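Local coordinates for protein phosphoserine aminotransferase (Bacillus circulans, PDB 2C0R) that interconverts phosphoserine and 3-phosphohydroxypyruvate by pyridoxal-phosphate-dependent transamination with 2-oxoglutarate and glutamate, and performs the analogous phosphohydroxythreonine step of pyridoxine biosynthesis, at residues 152-157 / 329-334; 288-293 / 299-304. The protein carries 1 engineered substitution. All coordinates share one frame; numbering follows the deposited sequence.

Contact 1 (152-157 / 329-334). With PLP (pyridoxal-5'-phosphate), chain C.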
loop_
_atom_site.group_PDB
_atom_site.type_symbol
_atom_site.label_atom_id
_atom_site.label_comp_id
_atom_site.label_asym_id
_atom_site.label_seq_id
_atom_site.Cartn_x
_atom_site.Cartn_y
_atom_site.Cartn_z
ATOM N N GLU A 152 22.120 6.570 0.344
ATOM C CA GLU A 152 22.212 5.332 1.099
ATOM C C GLU A 152 21.825 5.671 2.535
ATOM O O GLU A 152 22.696 6.128 3.305
ATOM C CB GLU A 152 23.628 4.759 1.010
ATOM C CG GLU A 152 23.850 4.034 -0.315
ATOM C CD GLU A 152 23.177 2.680 -0.422
ATOM O OE1 GLU A 152 22.359 2.322 0.445
ATOM O OE2 GLU A 152 23.462 1.953 -1.398
ATOM N N THR A 153 20.576 5.414 2.790
ATOM C CA THR A 153 19.910 5.787 4.033
ATOM C C THR A 153 20.556 5.207 5.278
ATOM O O THR A 153 20.495 5.865 6.326
ATOM C CB THR A 153 18.463 5.206 3.977
ATOM O OG1 THR A 153 18.047 5.329 2.603
ATOM C CG2 THR A 153 17.580 6.013 4.901
ATOM N N ILE A 154 21.118 3.992 5.169
ATOM C CA ILE A 154 21.678 3.347 6.370
ATOM C C ILE A 154 23.107 3.790 6.626
ATOM O O ILE A 154 23.509 3.977 7.781
ATOM C CB ILE A 154 21.563 1.808 6.228
ATOM C CG1 ILE A 154 20.109 1.393 6.449
ATOM C CG2 ILE A 154 22.538 1.091 7.146
ATOM C CD1 ILE A 154 19.762 -0.026 6.060
ATOM N N GLU A 155 23.883 3.925 5.550
ATOM C CA GLU A 155 25.277 4.325 5.705
ATOM C C GLU A 155 25.450 5.835 5.855
ATOM O O GLU A 155 26.439 6.281 6.455
ATOM C CB GLU A 155 26.083 3.806 4.511
ATOM C CG GLU A 155 26.515 2.340 4.686
ATOM C CD GLU A 155 25.447 1.321 4.386
ATOM O OE1 GLU A 155 24.677 1.610 3.457
ATOM O OE2 GLU A 155 25.247 0.235 4.977
ATOM N N GLY A 156 24.512 6.630 5.340
ATOM C CA GLY A 156 24.620 8.072 5.449
ATOM C C GLY A 156 25.439 8.691 4.312
ATOM O O GLY A 156 26.011 9.764 4.490
ATOM N N ALA A 157 25.468 8.071 3.130
ATOM C CA ALA A 157 26.215 8.562 1.994
ATOM C C ALA A 157 25.212 9.013 0.927
ATOM O O ALA A 157 24.094 8.475 0.819
ATOM C CB ALA A 157 27.155 7.524 1.396
ATOM N N ARG A 329 20.307 -1.452 12.874
ATOM C CA ARG A 329 21.085 -2.447 13.618
ATOM C C ARG A 329 22.233 -3.085 12.853
ATOM O O ARG A 329 23.161 -3.584 13.495
ATOM C CB ARG A 329 20.146 -3.555 14.119
ATOM C CG ARG A 329 19.035 -3.886 13.136
ATOM C CD ARG A 329 17.666 -3.467 13.639
ATOM N NE ARG A 329 16.653 -4.529 13.498
ATOM C CZ ARG A 329 15.474 -4.446 14.108
ATOM N NH1 ARG A 329 14.548 -5.380 13.999
ATOM N NH2 ARG A 329 15.204 -3.381 14.862
ATOM N N SER A 330 22.239 -3.110 11.527
ATOM C CA SER A 330 23.342 -3.733 10.816
ATOM C C SER A 330 24.619 -2.915 10.854
ATOM O O SER A 330 25.659 -3.437 10.441
ATOM C CB SER A 330 23.009 -3.930 9.324
ATOM O OG SER A 330 22.417 -2.756 8.802
ATOM N N VAL A 331 24.506 -1.659 11.296
ATOM C CA VAL A 331 25.694 -0.820 11.191
ATOM C C VAL A 331 26.066 -0.163 12.505
ATOM O O VAL A 331 27.211 0.275 12.635
ATOM C CB VAL A 331 25.509 0.262 10.108
ATOM C CG1 VAL A 331 25.387 -0.436 8.762
ATOM C CG2 VAL A 331 24.301 1.109 10.402
ATOM N N GLY A 332 25.128 -0.114 13.430
ATOM C CA GLY A 332 25.332 0.531 14.721
ATOM C C GLY A 332 25.494 2.031 14.599
ATOM O O GLY A 332 25.045 2.637 13.632
ATOM N N GLY A 333 26.146 2.644 15.583
ATOM C CA GLY A 333 26.282 4.082 15.574
ATOM C C GLY A 333 24.915 4.722 15.794
ATOM O O GLY A 333 23.963 4.127 16.309
ATOM N N LEU A 334 24.864 5.980 15.384
ATOM C CA LEU A 334 23.740 6.872 15.446
ATOM C C LEU A 334 23.450 7.379 14.039
ATOM O O LEU A 334 24.314 7.381 13.147
ATOM C CB LEU A 334 24.009 8.101 16.325
ATOM C CG LEU A 334 24.279 7.864 17.810
ATOM C CD1 LEU A 334 23.191 7.056 18.528
ATOM C CD2 LEU A 334 25.616 7.169 18.030
HETATM N N1 PLP C . 15.664 2.105 -0.686
HETATM C C2 PLP C . 16.064 3.065 0.194
HETATM C C2A PLP C . 17.185 3.996 -0.264
HETATM C C3 PLP C . 15.467 3.186 1.414
HETATM O O3 PLP C . 15.814 4.179 2.276
HETATM C C4 PLP C . 14.397 2.358 1.711
HETATM C C4A PLP C . 13.719 2.490 3.076
HETATM C C5 PLP C . 14.064 1.342 0.840
HETATM C C6 PLP C . 14.627 1.258 -0.393
HETATM C C5A PLP C . 12.997 0.308 1.225
HETATM O O4P PLP C . 11.702 0.895 1.152
HETATM P P PLP C . 10.380 0.070 1.488
HETATM O O1P PLP C . 9.245 0.981 1.117
HETATM O O2P PLP C . 10.470 -0.192 2.976
HETATM O O3P PLP C . 10.446 -1.179 0.683
#
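Ile-154 and Val-331 carry the apolar part of this contact between two loops. With CG1 of Ile-154 turned beside its backbone N (chi1 -75°), the CG2 methyl is the branch that faces Val-331, and it meets both methyls there: CG2 to Val-331 CG1 is 3.6 Å and to Val-331 CG2 3.7 Å. Ser-330 only brushes the same methyl, through OG, which is hydrogen-bonded to His-328. Glu-155 adds a polar neighbour. Its chain bends at chi2 (80°), bringing OE2 to 3.8 Å from Val-331 CG1, while that oxygen is hydrogen-bonded to Ser-102 OG.

Backbone bonds shape the first loop. Glu-152 stands opposite two residues, Gly-156 and Ala-157, a G1 beta bulge: Gly-156 N is 2.8 Å from Glu-152 O, and Ala-157 N bonds the same oxygen only weakly. The glycine takes a positive phi of 87°.

The cofactor bond belongs to Thr-153, whose OG1 lies a short 2.5 Å from O3 of PLP and is also hydrogen-bonded to Ser-176 OG. Ile-154 also packs on Trp-103 of helix 102-114, another residue of the pyridoxal phosphate pocket.

The chemistry is thus divided: methyl packing, which has little directional demand, joins the two loops, whereas the hydrogen bonds of 152-157 go elsewhere, among them to its own bulge, to Ser-102 and to the phenolic oxygen of the cofactor.

Contact 2 (288-293 / 299-304); sequences GCVDVD and NITFRL
This is the frayed edge of a three-stranded antiparallel sheet, where Gly-288, the last residue of the outer strand 287-288, pairs with Phe-302 on the central strand 299-303; strand 334-337 lies on the other side. The pair is of the non-hydrogen-bonded kind, with the two CA atoms 4.2 Å apart, and beyond it the chain peels away toward a 3-10 turn.

The bonding weakens accordingly. Cys-289 N reaches Thr-301 O only weakly, at 3.3 Å and a bent 131°, and a water wedges in to take the N-H and donate to that same carbonyl, 2.6 Å from Thr-301 O. Gly-288 CA adds a CH···O contact to this oxygen. A second water donates to Cys-289 O and accepts weakly from Arg-303 NH2.

Side chains add to the contact beyond the bridge. Thr-301 OG1 sits 3.3 Å from Cys-289 CB, though it is hydrogen-bonded to the carbonyl of Glu-155. Phe-302, on the opposite face of the sheet from Thr-301, packs on Ile-279 of helix 260-280. Arg-303 NH1 is held by the carbonyl of Val-331. Cys-289 SG comes a tight 3.2 Å from Arg-303 CG and lies over one guanidinium face, offset toward the rim, 3.8 Å from Arg-303 NE.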
loop_
_atom_site.group_PDB
_atom_site.type_symbol
_atom_site.label_atom_id
_atom_site.label_comp_id
_atom_site.label_asym_id
_atom_site.label_seq_id
_atom_site.Cartn_x
_atom_site.Cartn_y
_atom_site.Cartn_z
ATOM N N GLY A 288 32.121 10.984 12.144
ATOM C CA GLY A 288 31.193 10.593 11.070
ATOM C C GLY A 288 31.450 9.179 10.557
ATOM O O GLY A 288 32.500 8.592 10.852
ATOM N N CYS A 289 30.562 8.569 9.773
ATOM C CA CYS A 289 30.633 7.181 9.299
ATOM C C CYS A 289 30.840 6.938 7.809
ATOM O O CYS A 289 30.866 5.761 7.274
ATOM C CB CYS A 289 29.316 6.455 9.659
ATOM S SG CYS A 289 29.365 6.113 11.431
ATOM N N VAL A 290 30.927 8.146 7.208
ATOM C CA VAL A 290 31.348 8.217 5.797
ATOM C C VAL A 290 32.320 9.387 5.625
ATOM O O VAL A 290 32.480 10.265 6.472
ATOM C CB VAL A 290 30.164 8.395 4.817
ATOM C CG1 VAL A 290 29.102 7.353 5.054
ATOM C CG2 VAL A 290 29.577 9.784 4.994
ATOM N N ASP A 291 32.999 9.364 4.483
ATOM C CA ASP A 291 33.954 10.391 4.113
ATOM C C ASP A 291 33.242 11.728 3.960
ATOM O O ASP A 291 32.072 11.737 3.546
ATOM C CB ASP A 291 34.639 10.012 2.817
ATOM C CG ASP A 291 35.678 8.929 2.976
ATOM O OD1 ASP A 291 35.849 8.286 4.037
ATOM O OD2 ASP A 291 36.343 8.718 1.943
ATOM N N VAL A 292 33.912 12.817 4.274
ATOM C CA VAL A 292 33.285 14.122 4.189
ATOM C C VAL A 292 32.628 14.349 2.837
ATOM O O VAL A 292 31.455 14.730 2.792
ATOM C CB VAL A 292 34.307 15.236 4.497
ATOM C CG1 VAL A 292 33.721 16.604 4.154
ATOM C CG2 VAL A 292 34.740 15.175 5.957
ATOM N N ASP A 293 33.263 14.046 1.734
ATOM C CA ASP A 293 32.744 14.287 0.410
ATOM C C ASP A 293 31.609 13.327 0.047
ATOM O O ASP A 293 31.046 13.566 -1.019
ATOM C CB ASP A 293 33.836 14.155 -0.681
ATOM C CG ASP A 293 34.853 15.280 -0.521
ATOM O OD1 ASP A 293 34.614 16.221 0.254
ATOM O OD2 ASP A 293 35.893 15.167 -1.182
ATOM N N ASN A 299 20.507 11.726 5.876
ATOM C CA ASN A 299 20.748 10.782 6.976
ATOM C C ASN A 299 22.201 10.970 7.426
ATOM O O ASN A 299 23.103 10.577 6.703
ATOM C CB ASN A 299 20.495 9.301 6.603
ATOM C CG ASN A 299 19.151 9.103 5.923
ATOM O OD1 ASN A 299 19.045 9.153 4.699
ATOM N ND2 ASN A 299 18.132 8.862 6.746
ATOM N N ILE A 300 22.348 11.580 8.596
ATOM C CA ILE A 300 23.693 11.839 9.104
ATOM C C ILE A 300 24.081 10.775 10.089
ATOM O O ILE A 300 23.463 10.593 11.128
ATOM C CB ILE A 300 23.712 13.211 9.762
ATOM C CG1 ILE A 300 23.355 14.293 8.745
ATOM C CG2 ILE A 300 25.040 13.424 10.462
ATOM C CD1 ILE A 300 23.474 15.705 9.297
ATOM N N THR A 301 25.139 10.056 9.729
ATOM C CA THR A 301 25.524 8.924 10.580
ATOM C C THR A 301 26.809 9.264 11.293
ATOM O O THR A 301 27.711 9.928 10.776
ATOM C CB THR A 301 25.655 7.659 9.732
ATOM O OG1 THR A 301 26.525 7.981 8.623
ATOM C CG2 THR A 301 24.283 7.259 9.163
ATOM N N PHE A 302 26.852 8.825 12.553
ATOM C CA PHE A 302 28.044 9.107 13.355
ATOM C C PHE A 302 28.159 8.089 14.490
ATOM O O PHE A 302 27.226 7.348 14.792
ATOM C CB PHE A 302 28.032 10.553 13.873
ATOM C CG PHE A 302 26.847 10.969 14.727
ATOM C CD1 PHE A 302 27.043 11.133 16.087
ATOM C CD2 PHE A 302 25.596 11.177 14.199
ATOM C CE1 PHE A 302 25.992 11.527 16.896
ATOM C CE2 PHE A 302 24.541 11.579 15.009
ATOM C CZ PHE A 302 24.745 11.748 16.376
ATOM N N ARG A 303 29.383 8.081 15.068
ATOM C CA ARG A 303 29.682 7.096 16.075
ATOM C C ARG A 303 30.326 7.775 17.286
ATOM O O ARG A 303 30.937 8.841 17.150
ATOM C CB ARG A 303 30.705 6.065 15.605
ATOM C CG ARG A 303 30.542 5.362 14.309
ATOM C CD ARG A 303 31.704 4.396 14.138
ATOM N NE ARG A 303 31.449 3.386 13.141
ATOM C CZ ARG A 303 30.500 2.516 12.868
ATOM N NH1 ARG A 303 29.392 2.374 13.581
ATOM N NH2 ARG A 303 30.654 1.726 11.803
ATOM N N LEU A 304 30.183 7.096 18.417
ATOM C CA LEU A 304 30.959 7.473 19.607
ATOM C C LEU A 304 32.044 6.420 19.815
ATOM O O LEU A 304 32.211 5.560 18.968
ATOM C CB LEU A 304 30.054 7.563 20.822
ATOM C CG LEU A 304 29.142 8.792 20.884
ATOM C CD1 LEU A 304 28.114 8.812 19.776
ATOM C CD2 LEU A 304 28.459 8.760 22.251
HETATM O O HOH W 1 28.706 10.537 8.475
HETATM O O HOH W 2 31.462 3.058 8.885
#

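In the fold
Contact 2 is nested along the chain inside the long loop that contact 1 closes, and their centres lie about 9 Å apart. Two probable hydrogen bonds join them directly: Thr-301 OG1 is 2.8 Å from Glu-155 O, and Leu-334 N is 2.8 Å from Phe-302 O, the latter pairing strands 299-303 and 334-337. Thr-153 CG2 also packs at 3.4 Å against Asn-299 ND2. Contact 1 is the one at the cofactor, while the side chain of Thr-301 remains about 11 Å from PLP. The loop 152-157 therefore links the pyridoxal phosphate pocket to the three-stranded sheet, whose outer and central strands meet in contact 2.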